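373aa long hypothetical citrate synthase (Sulfolobus tokodaii, PDB 1VGP) is a hypothetical protein of the citrate synthase family, a mainly helical protein whose assembly holds two chains. Local coordinates at residues A218-L223 and D325-V330; K224-I229 and Y286-K291; D237-R242 and Q247-F252; P262-L267 and D310-I315. All coordinates share one frame; numbering follows the deposited sequence.

These four contacts illustrate how a mostly helical chain is tied together by contacts that close loops of different length. Starting from the N terminus, the first segment to appear is 218-223, and its contact with 325-330 closes the longest loop, with contacts 2, 3 and 4 nested inside it. Residues 224-229 follow directly along helix 221-228 and meet helix 281-300, so contact 2 encloses the short loop of contact 3, where helix 235-244 meets the chain just after it. Contact 4, joining helices 262-278 and 309-319, comes after contact 3 in series but crosses contact 2, interlocking the two. Phe-311 touches residues of contacts 2 and 3.

Contact 1: A218-L223 and D325-V330; sequences ANYEAL and DFFPAV
With CG beside the backbone N in both residues (chi1 -49° in Tyr-220, -67° in Phe-327), the Tyr-220 ring turns a face toward Phe-327, whose CB and ring edge lie against it. The two rings form an edge-to-face pair: the planes stand at 78°, and the ring centroids lie 5.2 Å apart. Phe-327 CB sits over the tyrosine face, 3.5 Å from the centroid of the Tyr-220 ring, as a CH-pi donor. Beside it, Pro-328 CD comes to 4.0 Å from Tyr-220 CE1. Leu-223 adds a lighter touch, its CD1 lying 4.2 Å from Phe-327 CE1 near the plane of that ring. Phe-317 of helix 309-319 also meets the Phe-327 ring, and Ser-313 of the same helix touches Tyr-220, so helix 309-319 flanks both rings. The result is a T-shaped aromatic pair between the turn leading into helix 221-228 and helix 327-346, in the buried interior of a citrate synthase-type helical fold.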
loop_
_atom_site.group_PDB
_atom_site.type_symbol
_atom_site.label_atom_id
_atom_site.label_comp_id
_atom_site.label_asym_id
_atom_site.label_seq_id
_atom_site.Cartn_x
_atom_site.Cartn_y
_atom_site.Cartn_z
ATOM N N ALA A 218 -4.341 -4.467 17.412
ATOM C CA ALA A 218 -5.529 -3.754 16.934
ATOM C C ALA A 218 -6.725 -4.676 16.925
ATOM O O ALA A 218 -7.383 -4.837 15.896
ATOM C CB ALA A 218 -5.289 -3.181 15.533
ATOM N N ASN A 219 -7.008 -5.291 18.068
ATOM C CA ASN A 219 -8.032 -6.320 18.116
ATOM C C ASN A 219 -9.327 -5.774 18.662
ATOM O O ASN A 219 -10.318 -5.669 17.933
ATOM C CB ASN A 219 -7.531 -7.497 18.948
ATOM C CG ASN A 219 -6.568 -8.372 18.177
ATOM O OD1 ASN A 219 -6.875 -8.833 17.080
ATOM N ND2 ASN A 219 -5.381 -8.597 18.747
ATOM N N TYR A 220 -9.323 -5.414 19.943
ATOM C CA TYR A 220 -10.460 -4.696 20.539
ATOM C C TYR A 220 -11.712 -5.562 20.609
ATOM O O TYR A 220 -12.815 -5.061 20.820
ATOM C CB TYR A 220 -10.728 -3.424 19.731
ATOM C CG TYR A 220 -9.472 -2.630 19.500
ATOM C CD1 TYR A 220 -9.037 -2.337 18.210
ATOM C CD2 TYR A 220 -8.686 -2.212 20.574
ATOM C CE1 TYR A 220 -7.843 -1.650 17.994
ATOM C CE2 TYR A 220 -7.497 -1.530 20.373
ATOM C CZ TYR A 220 -7.078 -1.252 19.084
ATOM O OH TYR A 220 -5.893 -0.590 18.885
ATOM N N GLU A 221 -11.524 -6.869 20.442
ATOM C CA GLU A 221 -12.586 -7.832 20.684
ATOM C C GLU A 221 -12.749 -8.002 22.189
ATOM O O GLU A 221 -13.752 -8.542 22.661
ATOM C CB GLU A 221 -12.230 -9.169 20.026
ATOM C CG GLU A 221 -12.697 -9.287 18.581
ATOM C CD GLU A 221 -14.134 -9.784 18.472
ATOM O OE1 GLU A 221 -14.788 -9.512 17.437
ATOM O OE2 GLU A 221 -14.605 -10.448 19.422
ATOM N N ALA A 222 -11.756 -7.515 22.930
ATOM C CA ALA A 222 -11.729 -7.578 24.388
ATOM C C ALA A 222 -12.849 -6.781 25.039
ATOM O O ALA A 222 -13.458 -7.239 26.010
ATOM C CB ALA A 222 -10.384 -7.087 24.907
ATOM N N LEU A 223 -13.112 -5.585 24.514
ATOM C CA LEU A 223 -14.228 -4.767 24.982
ATOM C C LEU A 223 -15.540 -5.521 24.805
ATOM O O LEU A 223 -16.409 -5.494 25.678
ATOM C CB LEU A 223 -14.296 -3.456 24.195
ATOM C CG LEU A 223 -14.695 -2.169 24.930
ATOM C CD1 LEU A 223 -15.477 -1.290 23.968
ATOM C CD2 LEU A 223 -15.519 -2.469 26.164
ATOM N N ASP A 325 -15.033 1.157 16.274
ATOM C CA ASP A 325 -14.470 0.992 14.936
ATOM C C ASP A 325 -13.528 2.131 14.583
ATOM O O ASP A 325 -12.976 2.190 13.483
ATOM C CB ASP A 325 -15.574 0.843 13.879
ATOM C CG ASP A 325 -16.588 1.951 13.933
ATOM O OD1 ASP A 325 -17.683 1.766 13.357
ATOM O OD2 ASP A 325 -16.291 3.001 14.550
ATOM N N PHE A 326 -13.326 3.026 15.542
ATOM C CA PHE A 326 -12.315 4.069 15.420
ATOM C C PHE A 326 -11.009 3.664 16.089
ATOM O O PHE A 326 -9.988 4.317 15.907
ATOM C CB PHE A 326 -12.830 5.361 16.046
ATOM C CG PHE A 326 -13.574 6.235 15.088
ATOM C CD1 PHE A 326 -12.910 7.223 14.377
ATOM C CD2 PHE A 326 -14.943 6.063 14.884
ATOM C CE1 PHE A 326 -13.595 8.033 13.475
ATOM C CE2 PHE A 326 -15.635 6.869 13.983
ATOM C CZ PHE A 326 -14.961 7.857 13.276
ATOM N N PHE A 327 -11.049 2.590 16.870
ATOM C CA PHE A 327 -9.883 2.178 17.648
ATOM C C PHE A 327 -8.641 1.968 16.768
ATOM O O PHE A 327 -7.579 2.523 17.045
ATOM C CB PHE A 327 -10.189 0.895 18.441
ATOM C CG PHE A 327 -11.225 1.071 19.528
ATOM C CD1 PHE A 327 -11.675 -0.026 20.256
ATOM C CD2 PHE A 327 -11.754 2.328 19.826
ATOM C CE1 PHE A 327 -12.628 0.127 21.261
ATOM C CE2 PHE A 327 -12.710 2.484 20.834
ATOM C CZ PHE A 327 -13.146 1.380 21.548
ATOM N N PRO A 328 -8.766 1.168 15.691
ATOM C CA PRO A 328 -7.625 0.969 14.786
ATOM C C PRO A 328 -7.052 2.263 14.224
ATOM O O PRO A 328 -5.834 2.405 14.079
ATOM C CB PRO A 328 -8.187 0.069 13.679
ATOM C CG PRO A 328 -9.670 0.175 13.805
ATOM C CD PRO A 328 -9.928 0.363 15.269
ATOM N N ALA A 329 -7.933 3.208 13.902
ATOM C CA ALA A 329 -7.506 4.491 13.339
ATOM C C ALA A 329 -6.746 5.376 14.342
ATOM O O ALA A 329 -5.829 6.099 13.951
ATOM C CB ALA A 329 -8.716 5.231 12.789
ATOM N N VAL A 330 -7.137 5.326 15.621
ATOM C CA VAL A 330 -6.363 5.970 16.691
ATOM C C VAL A 330 -5.007 5.273 16.884
ATOM O O VAL A 330 -3.988 5.930 17.112
ATOM C CB VAL A 330 -7.138 5.964 18.046
ATOM C CG1 VAL A 330 -6.394 6.795 19.092
ATOM C CG2 VAL A 330 -8.548 6.514 17.847
#

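Contact 2: K224-I229 and Y286-K291; sequences KMFKEI and YQIAEK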
loop_
_atom_site.group_PDB
_atom_site.type_symbol
_atom_site.label_atom_id
_atom_site.label_comp_id
_atom_site.label_asym_id
_atom_site.label_seq_id
_atom_site.Cartn_x
_atom_site.Cartn_y
_atom_site.Cartn_z
ATOM N N LYS A 224 -15.665 -6.193 23.661
ATOM C CA LYS A 224 -16.849 -6.979 23.330
ATOM C C LYS A 224 -17.025 -8.100 24.346
ATOM O O LYS A 224 -18.130 -8.347 24.836
ATOM C CB LYS A 224 -16.714 -7.572 21.921
ATOM C CG LYS A 224 -17.875 -8.466 21.510
ATOM C CD LYS A 224 -17.507 -9.413 20.359
ATOM C CE LYS A 224 -18.249 -10.765 20.463
ATOM N NZ LYS A 224 -17.576 -11.746 21.388
ATOM N N MET A 225 -15.922 -8.770 24.664
ATOM C CA MET A 225 -15.942 -9.834 25.657
ATOM C C MET A 225 -16.394 -9.332 27.028
ATOM O O MET A 225 -17.265 -9.935 27.657
ATOM C CB MET A 225 -14.561 -10.469 25.764
ATOM C CG MET A 225 -14.485 -11.595 26.779
ATOM S SD MET A 225 -12.792 -12.125 27.046
ATOM C CE MET A 225 -12.209 -10.848 28.105
ATOM N N PHE A 226 -15.806 -8.234 27.498
ATOM C CA PHE A 226 -16.230 -7.659 28.773
ATOM C C PHE A 226 -17.726 -7.357 28.733
ATOM O O PHE A 226 -18.425 -7.499 29.730
ATOM C CB PHE A 226 -15.470 -6.362 29.078
ATOM C CG PHE A 226 -13.979 -6.517 29.120
ATOM C CD1 PHE A 226 -13.397 -7.692 29.583
ATOM C CD2 PHE A 226 -13.152 -5.479 28.694
ATOM C CE1 PHE A 226 -12.013 -7.830 29.621
ATOM C CE2 PHE A 226 -11.771 -5.605 28.727
ATOM C CZ PHE A 226 -11.198 -6.786 29.191
ATOM N N LYS A 227 -18.207 -6.922 27.575
ATOM C CA LYS A 227 -19.603 -6.556 27.439
ATOM C C LYS A 227 -20.510 -7.773 27.595
ATOM O O LYS A 227 -21.478 -7.731 28.354
ATOM C CB LYS A 227 -19.849 -5.876 26.085
ATOM C CG LYS A 227 -19.628 -4.352 26.107
ATOM C CD LYS A 227 -19.446 -3.773 24.702
ATOM C CE LYS A 227 -19.400 -2.248 24.720
ATOM N NZ LYS A 227 -20.454 -1.673 25.604
ATOM N N GLU A 228 -20.197 -8.865 26.899
ATOM C CA GLU A 228 -21.090 -10.012 26.932
ATOM C C GLU A 228 -21.017 -10.822 28.225
ATOM O O GLU A 228 -22.016 -11.403 28.645
ATOM C CB GLU A 228 -20.878 -10.909 25.707
ATOM C CG GLU A 228 -19.499 -11.479 25.507
ATOM C CD GLU A 228 -19.371 -12.173 24.157
ATOM O OE1 GLU A 228 -19.630 -11.518 23.119
ATOM O OE2 GLU A 228 -19.013 -13.373 24.127
ATOM N N ILE A 229 -19.858 -10.850 28.875
ATOM C CA ILE A 229 -19.836 -11.197 30.299
ATOM C C ILE A 229 -20.596 -10.103 31.029
ATOM O O ILE A 229 -20.153 -8.961 31.070
ATOM C CB ILE A 229 -18.410 -11.245 30.868
ATOM C CG1 ILE A 229 -17.486 -12.049 29.944
ATOM C CG2 ILE A 229 -18.434 -11.860 32.256
ATOM C CD1 ILE A 229 -16.016 -11.943 30.300
ATOM N N TYR A 286 -14.624 -2.526 33.746
ATOM C CA TYR A 286 -13.274 -2.630 34.259
ATOM C C TYR A 286 -13.213 -3.722 35.324
ATOM O O TYR A 286 -12.246 -4.492 35.388
ATOM C CB TYR A 286 -12.801 -1.302 34.845
ATOM C CG TYR A 286 -11.387 -1.403 35.353
ATOM C CD1 TYR A 286 -11.123 -1.496 36.715
ATOM C CD2 TYR A 286 -10.319 -1.541 34.462
ATOM C CE1 TYR A 286 -9.833 -1.741 37.185
ATOM C CE2 TYR A 286 -9.024 -1.786 34.920
ATOM C CZ TYR A 286 -8.794 -1.890 36.285
ATOM O OH TYR A 286 -7.537 -2.184 36.753
ATOM N N GLN A 287 -14.253 -3.797 36.150
ATOM C CA GLN A 287 -14.331 -4.844 37.160
ATOM C C GLN A 287 -14.357 -6.227 36.522
ATOM O O GLN A 287 -13.702 -7.144 37.014
ATOM C CB GLN A 287 -15.569 -4.658 38.032
ATOM C CG GLN A 287 -15.683 -3.284 38.667
ATOM C CD GLN A 287 -16.678 -3.253 39.817
ATOM O OE1 GLN A 287 -16.313 -3.467 40.967
ATOM N NE2 GLN A 287 -17.942 -2.982 39.505
ATOM N N ILE A 288 -15.118 -6.370 35.435
ATOM C CA ILE A 288 -15.099 -7.583 34.606
ATOM C C ILE A 288 -13.663 -7.926 34.247
ATOM O O ILE A 288 -13.209 -9.059 34.420
ATOM C CB ILE A 288 -15.850 -7.393 33.254
ATOM C CG1 ILE A 288 -17.275 -6.864 33.477
ATOM C CG2 ILE A 288 -15.875 -8.709 32.488
ATOM C CD1 ILE A 288 -18.156 -7.789 34.226
ATOM N N ALA A 289 -12.960 -6.921 33.734
ATOM C CA ALA A 289 -11.632 -7.088 33.154
ATOM C C ALA A 289 -10.603 -7.569 34.184
ATOM O O ALA A 289 -9.757 -8.418 33.889
ATOM C CB ALA A 289 -11.186 -5.765 32.534
ATOM N N GLU A 290 -10.671 -7.032 35.395
ATOM C CA GLU A 290 -9.770 -7.488 36.441
ATOM C C GLU A 290 -10.031 -8.948 36.768
ATOM O O GLU A 290 -9.103 -9.752 36.846
ATOM C CB GLU A 290 -9.928 -6.629 37.696
ATOM C CG GLU A 290 -8.736 -5.721 37.925
ATOM C CD GLU A 290 -9.004 -4.654 38.960
ATOM O OE1 GLU A 290 -8.225 -3.668 39.010
ATOM O OE2 GLU A 290 -9.989 -4.802 39.720
ATOM N N LYS A 291 -11.302 -9.287 36.939
ATOM C CA LYS A 291 -11.702 -10.669 37.145
ATOM C C LYS A 291 -11.181 -11.596 36.047
ATOM O O LYS A 291 -10.681 -12.691 36.329
ATOM C CB LYS A 291 -13.225 -10.752 37.214
ATOM C CG LYS A 291 -13.766 -10.700 38.618
ATOM C CD LYS A 291 -13.832 -12.087 39.219
ATOM C CE LYS A 291 -13.772 -12.009 40.731
ATOM N NZ LYS A 291 -12.693 -11.066 41.178
#
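Ala-289 presses its methyl group onto the Phe-226 ring, and this is the tight part of the contact. Its CB lies over one face, 3.8 Å from the centroid of the Phe-226 ring in a CH-pi contact, and approaches Phe-226 CZ to 3.5 Å. Next to it, Ile-288 runs past Phe-226 and Ile-229 in the opposite direction, touching both with CG2; chi1 of -53° sets CG1 beside the backbone N and leaves CG2 anti to it. That methyl is 3.9 Å from Phe-226 CA and equally 3.9 Å from Ile-229 CD1, and so rests against both residues from one side. Ile-315 of helix 309-319 packs on both Phe-226 and Ala-289, while Phe-311 meets the Phe-226 ring edge-to-face. The polar side of helix 221-228 is different: exposed Lys-224 and Glu-228, one turn apart, form a salt bridge (NZ to OE1, 2.7 Å) without touching 286-291. The contact is an apolar helix-helix interface of the citrate synthase-type fold.

Contact 3: D237-R242 and Q247-F252; sequences DYILNR and QRIMGF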
loop_
_atom_site.group_PDB
_atom_site.type_symbol
_atom_site.label_atom_id
_atom_site.label_comp_id
_atom_site.label_asym_id
_atom_site.label_seq_id
_atom_site.Cartn_x
_atom_site.Cartn_y
_atom_site.Cartn_z
ATOM N N ASP A 237 -17.336 -18.600 34.728
ATOM C CA ASP A 237 -17.951 -19.644 33.902
ATOM C C ASP A 237 -17.691 -19.323 32.442
ATOM O O ASP A 237 -17.434 -20.217 31.637
ATOM C CB ASP A 237 -19.465 -19.742 34.114
ATOM C CG ASP A 237 -19.846 -20.275 35.489
ATOM O OD1 ASP A 237 -19.215 -21.241 35.968
ATOM O OD2 ASP A 237 -20.798 -19.716 36.090
ATOM N N TYR A 238 -17.766 -18.040 32.110
ATOM C CA TYR A 238 -17.565 -17.591 30.741
ATOM C C TYR A 238 -16.183 -18.026 30.247
ATOM O O TYR A 238 -16.065 -18.706 29.230
ATOM C CB TYR A 238 -17.706 -16.064 30.663
ATOM C CG TYR A 238 -17.479 -15.471 29.289
ATOM C CD1 TYR A 238 -18.546 -15.209 28.433
ATOM C CD2 TYR A 238 -16.188 -15.171 28.840
ATOM C CE1 TYR A 238 -18.337 -14.663 27.161
ATOM C CE2 TYR A 238 -15.971 -14.630 27.576
ATOM C CZ TYR A 238 -17.047 -14.380 26.740
ATOM O OH TYR A 238 -16.824 -13.856 25.479
ATOM N N ILE A 239 -15.143 -17.643 30.984
ATOM C CA ILE A 239 -13.778 -17.883 30.552
ATOM C C ILE A 239 -13.456 -19.368 30.578
ATOM O O ILE A 239 -12.819 -19.897 29.660
ATOM C CB ILE A 239 -12.769 -17.119 31.438
ATOM C CG1 ILE A 239 -12.510 -15.736 30.840
ATOM C CG2 ILE A 239 -11.451 -17.871 31.526
ATOM C CD1 ILE A 239 -13.418 -14.681 31.374
ATOM N N LEU A 240 -13.896 -20.047 31.629
ATOM C CA LEU A 240 -13.620 -21.467 31.756
ATOM C C LEU A 240 -14.356 -22.231 30.673
ATOM O O LEU A 240 -13.858 -23.229 30.145
ATOM C CB LEU A 240 -14.026 -21.965 33.150
ATOM C CG LEU A 240 -12.868 -22.298 34.112
ATOM C CD1 LEU A 240 -11.581 -21.577 33.702
ATOM C CD2 LEU A 240 -13.261 -21.916 35.514
ATOM N N ASN A 241 -15.536 -21.751 30.309
ATOM C CA ASN A 241 -16.238 -22.347 29.189
ATOM C C ASN A 241 -15.443 -22.163 27.905
ATOM O O ASN A 241 -15.363 -23.063 27.069
ATOM C CB ASN A 241 -17.617 -21.728 29.023
ATOM C CG ASN A 241 -18.419 -22.426 27.942
ATOM O OD1 ASN A 241 -18.675 -21.862 26.878
ATOM N ND2 ASN A 241 -18.799 -23.680 28.204
ATOM N N ARG A 242 -14.857 -20.987 27.753
ATOM C CA ARG A 242 -14.120 -20.663 26.551
ATOM C C ARG A 242 -12.904 -21.588 26.433
ATOM O O ARG A 242 -12.609 -22.120 25.362
ATOM C CB ARG A 242 -13.685 -19.202 26.625
ATOM C CG ARG A 242 -13.503 -18.514 25.298
ATOM C CD ARG A 242 -14.283 -17.218 25.231
ATOM N NE ARG A 242 -14.887 -17.104 23.916
ATOM C CZ ARG A 242 -14.201 -16.827 22.818
ATOM N NH1 ARG A 242 -14.677 -17.154 21.621
ATOM N NH2 ARG A 242 -13.044 -16.203 22.917
ATOM N N GLN A 247 -11.085 -22.025 22.933
ATOM C CA GLN A 247 -11.277 -20.733 22.299
ATOM C C GLN A 247 -10.372 -19.669 22.926
ATOM O O GLN A 247 -10.152 -19.666 24.139
ATOM C CB GLN A 247 -12.742 -20.298 22.428
ATOM C CG GLN A 247 -13.738 -21.324 21.924
ATOM C CD GLN A 247 -15.182 -20.910 22.145
ATOM O OE1 GLN A 247 -15.694 -20.915 23.275
ATOM N NE2 GLN A 247 -15.850 -20.537 21.060
ATOM N N ARG A 248 -9.849 -18.765 22.098
ATOM C CA ARG A 248 -8.933 -17.719 22.564
ATOM C C ARG A 248 -9.552 -16.821 23.647
ATOM O O ARG A 248 -10.767 -16.661 23.723
ATOM C CB ARG A 248 -8.486 -16.868 21.368
ATOM C CG ARG A 248 -7.216 -16.052 21.608
ATOM C CD ARG A 248 -5.961 -16.940 21.702
ATOM N NE ARG A 248 -5.954 -17.796 22.894
ATOM C CZ ARG A 248 -5.336 -17.506 24.038
ATOM N NH1 ARG A 248 -4.614 -16.397 24.147
ATOM N NH2 ARG A 248 -5.449 -18.329 25.076
ATOM N N ILE A 249 -8.706 -16.243 24.494
ATOM C CA ILE A 249 -9.147 -15.202 25.414
ATOM C C ILE A 249 -8.657 -13.857 24.912
ATOM O O ILE A 249 -7.461 -13.593 24.926
ATOM C CB ILE A 249 -8.585 -15.418 26.833
ATOM C CG1 ILE A 249 -9.054 -16.772 27.384
ATOM C CG2 ILE A 249 -9.034 -14.286 27.749
ATOM C CD1 ILE A 249 -10.568 -16.900 27.559
ATOM N N MET A 250 -9.586 -13.019 24.462
ATOM C CA MET A 250 -9.250 -11.734 23.855
ATOM C C MET A 250 -8.388 -10.895 24.777
ATOM O O MET A 250 -8.656 -10.795 25.976
ATOM C CB MET A 250 -10.526 -10.967 23.512
ATOM C CG MET A 250 -11.577 -11.811 22.814
ATOM S SD MET A 250 -10.939 -12.569 21.306
ATOM C CE MET A 250 -12.468 -12.739 20.377
ATOM N N GLY A 251 -7.347 -10.295 24.209
ATOM C CA GLY A 251 -6.446 -9.463 24.986
ATOM C C GLY A 251 -5.389 -10.262 25.722
ATOM O O GLY A 251 -4.688 -9.735 26.589
ATOM N N PHE A 252 -5.269 -11.540 25.385
ATOM C CA PHE A 252 -4.220 -12.364 25.964
ATOM C C PHE A 252 -3.308 -12.907 24.883
ATOM O O PHE A 252 -3.666 -12.917 23.710
ATOM C CB PHE A 252 -4.823 -13.519 26.744
ATOM C CG PHE A 252 -5.048 -13.216 28.196
ATOM C CD1 PHE A 252 -4.230 -13.780 29.172
ATOM C CD2 PHE A 252 -6.092 -12.386 28.593
ATOM C CE1 PHE A 252 -4.455 -13.519 30.525
ATOM C CE2 PHE A 252 -6.328 -12.116 29.950
ATOM C CZ PHE A 252 -5.512 -12.681 30.919
#
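Arg-242 lies against Gln-247 with its guanidinium group facing the aliphatic start of the glutamine. Gln-247 CB stands 3.7 Å above the guanidinium plane, over its centre, and also meets Arg-242 CG at 3.5 Å. CG of the arginine is anti to the backbone N (chi1 -152°), after which the chain bends at chi2 and chi3; these turns carry the head group along the returning segment, toward Arg-248 and Met-250. The glutamine instead runs extended beyond CG, and the two side chains cross at about a right angle. Their backbones are joined as well: Gln-247 N donates to Arg-242 O at 2.9 Å, the N-H to acceptor angle being 161°. This is a helix followed by a tight reversal, in which the chain leaving helix 235-244 folds back on the helix's own last turns within the helical citrate synthase-type fold. Deeper in, the packing becomes apolar. Ile-249, with CG1 anti to the carbonyl carbon (chi1 -60°) and a second bend at chi2, brings CD1 to Ile-239 CG1 and to Arg-242 CB, each 4.0 Å away; Leu-300 of helix 281-300 touches Ile-249, and Val-292 touches Ile-239. From Ile-249 to Phe-252 the chain makes a type II beta turn, within which Met-250 CE lies 4.3 Å from Arg-242 NH2.

Contact 4: P262-L267 and D310-I315; sequences PRARIL and DFFSSI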
loop_
_atom_site.group_PDB
_atom_site.type_symbol
_atom_site.label_atom_id
_atom_site.label_comp_id
_atom_site.label_asym_id
_atom_site.label_seq_id
_atom_site.Cartn_x
_atom_site.Cartn_y
_atom_site.Cartn_z
ATOM N N PRO A 262 4.596 -5.099 28.627
ATOM C CA PRO A 262 4.945 -3.892 29.384
ATOM C C PRO A 262 4.003 -2.728 29.088
ATOM O O PRO A 262 3.720 -1.913 29.960
ATOM C CB PRO A 262 6.390 -3.609 28.954
ATOM C CG PRO A 262 6.535 -4.312 27.645
ATOM C CD PRO A 262 5.719 -5.550 27.788
ATOM N N ARG A 263 3.511 -2.664 27.857
ATOM C CA ARG A 263 2.540 -1.640 27.476
ATOM C C ARG A 263 1.206 -1.840 28.201
ATOM O O ARG A 263 0.578 -0.883 28.629
ATOM C CB ARG A 263 2.332 -1.668 25.959
ATOM C CG ARG A 263 3.640 -1.648 25.181
ATOM C CD ARG A 263 3.442 -1.873 23.692
ATOM N NE ARG A 263 2.933 -3.211 23.407
ATOM C CZ ARG A 263 2.483 -3.598 22.218
ATOM N NH1 ARG A 263 2.556 -2.779 21.175
ATOM N NH2 ARG A 263 1.947 -4.798 22.077
ATOM N N ALA A 264 0.789 -3.093 28.347
ATOM C CA ALA A 264 -0.416 -3.409 29.106
ATOM C C ALA A 264 -0.257 -3.029 30.573
ATOM O O ALA A 264 -1.176 -2.475 31.186
ATOM C CB ALA A 264 -0.733 -4.894 28.987
ATOM N N ARG A 265 0.906 -3.324 31.141
ATOM C CA ARG A 265 1.137 -2.999 32.538
ATOM C C ARG A 265 1.003 -1.491 32.748
ATOM O O ARG A 265 0.362 -1.042 33.695
ATOM C CB ARG A 265 2.525 -3.478 32.979
ATOM C CG ARG A 265 2.641 -3.669 34.480
ATOM C CD ARG A 265 4.042 -4.079 34.912
ATOM N NE ARG A 265 4.339 -5.489 34.639
ATOM C CZ ARG A 265 3.645 -6.533 35.104
ATOM N NH1 ARG A 265 2.519 -6.357 35.801
ATOM N NH2 ARG A 265 4.095 -7.766 34.877
ATOM N N ILE A 266 1.595 -0.714 31.847
ATOM C CA ILE A 266 1.546 0.736 31.945
ATOM C C ILE A 266 0.128 1.256 31.721
ATOM O O ILE A 266 -0.330 2.140 32.441
ATOM C CB ILE A 266 2.483 1.392 30.913
ATOM C CG1 ILE A 266 3.932 0.998 31.204
ATOM C CG2 ILE A 266 2.321 2.899 30.955
ATOM C CD1 ILE A 266 4.920 1.491 30.165
ATOM N N LEU A 267 -0.560 0.704 30.728
ATOM C CA LEU A 267 -1.878 1.194 30.353
ATOM C C LEU A 267 -2.945 0.834 31.391
ATOM O O LEU A 267 -3.957 1.533 31.524
ATOM C CB LEU A 267 -2.281 0.642 28.983
ATOM C CG LEU A 267 -3.435 1.365 28.281
ATOM C CD1 LEU A 267 -3.140 2.852 28.183
ATOM C CD2 LEU A 267 -3.639 0.789 26.906
ATOM N N ASP A 310 -3.856 -4.659 24.026
ATOM C CA ASP A 310 -5.247 -4.613 23.565
ATOM C C ASP A 310 -6.238 -4.852 24.696
ATOM O O ASP A 310 -7.368 -4.367 24.660
ATOM C CB ASP A 310 -5.503 -5.658 22.472
ATOM C CG ASP A 310 -4.642 -5.438 21.233
ATOM O OD1 ASP A 310 -4.330 -6.441 20.551
ATOM O OD2 ASP A 310 -4.273 -4.273 20.947
ATOM N N PHE A 311 -5.812 -5.606 25.701
ATOM C CA PHE A 311 -6.678 -5.961 26.817
ATOM C C PHE A 311 -7.177 -4.737 27.575
ATOM O O PHE A 311 -8.309 -4.711 28.040
ATOM C CB PHE A 311 -5.934 -6.889 27.771
ATOM C CG PHE A 311 -6.795 -7.458 28.855
ATOM C CD1 PHE A 311 -6.873 -6.834 30.094
ATOM C CD2 PHE A 311 -7.529 -8.621 28.640
ATOM C CE1 PHE A 311 -7.667 -7.360 31.116
ATOM C CE2 PHE A 311 -8.331 -9.156 29.657
ATOM C CZ PHE A 311 -8.398 -8.520 30.898
ATOM N N PHE A 312 -6.336 -3.722 27.706
ATOM C CA PHE A 312 -6.760 -2.513 28.382
ATOM C C PHE A 312 -7.011 -1.367 27.414
ATOM O O PHE A 312 -7.807 -0.471 27.704
ATOM C CB PHE A 312 -5.725 -2.090 29.423
ATOM C CG PHE A 312 -5.602 -3.044 30.576
ATOM C CD1 PHE A 312 -4.444 -3.804 30.745
ATOM C CD2 PHE A 312 -6.628 -3.172 31.507
ATOM C CE1 PHE A 312 -4.308 -4.671 31.822
ATOM C CE2 PHE A 312 -6.505 -4.034 32.584
ATOM C CZ PHE A 312 -5.341 -4.786 32.744
ATOM N N SER A 313 -6.346 -1.383 26.265
ATOM C CA SER A 313 -6.445 -0.255 25.343
ATOM C C SER A 313 -7.888 -0.036 24.868
ATOM O O SER A 313 -8.285 1.091 24.555
ATOM C CB SER A 313 -5.506 -0.456 24.141
ATOM O OG SER A 313 -6.078 -1.297 23.160
ATOM N N SER A 314 -8.678 -1.105 24.837
ATOM C CA SER A 314 -10.054 -0.997 24.364
ATOM C C SER A 314 -11.011 -0.451 25.425
ATOM O O SER A 314 -12.037 0.146 25.097
ATOM C CB SER A 314 -10.549 -2.357 23.866
ATOM O OG SER A 314 -10.216 -3.389 24.774
ATOM N N ILE A 315 -10.686 -0.652 26.697
ATOM C CA ILE A 315 -11.424 0.037 27.747
ATOM C C ILE A 315 -11.106 1.526 27.673
ATOM O O ILE A 315 -12.006 2.367 27.722
ATOM C CB ILE A 315 -11.054 -0.495 29.149
ATOM C CG1 ILE A 315 -11.702 -1.862 29.372
ATOM C CG2 ILE A 315 -11.555 0.461 30.228
ATOM C CD1 ILE A 315 -11.307 -2.527 30.674
#
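Leu-267 and Ala-264 of helix 262-278 pack on Phe-312 and Ser-313 of helix 309-319 in a buried, largely apolar helix-helix contact whose centre lies about 13 Å from the centre of the chain. The short helical segments run in broadly the same direction, their axes 8.6 Å apart at closest approach and inclined at 37°. Leu-267 and Phe-312 carry most of the contact. In the leucine, CG anti to the backbone N (chi1 -163°) directs the CD2 methyl onto the backbone of the partner helix, 3.4 Å from Ser-313 CA, and 3.6 Å from Ser-313 CB. Its branch carbon also meets the phenylalanine, Leu-267 CG lying 4.3 Å from Phe-312 CB. Helix-on-helix packing of this kind recurs in the mainly helical citrate synthase-type fold, and Val-309 and Val-316 extend the apolar surface around Leu-267. About a turn before Leu-267, Ala-264 meets the Phe-312 ring, with Phe-312 CD1 at 4.2 Å from Ala-264 CB and 3.6 Å from Ala-264 O. Within helix 309-319, Phe-311 CD1 rests over one face of the Phe-312 ring. Farther from the interface, Ser-314 OG donates a hydrogen bond to Asp-310 O at 3.0 Å, nearly in line with the carbonyl bond.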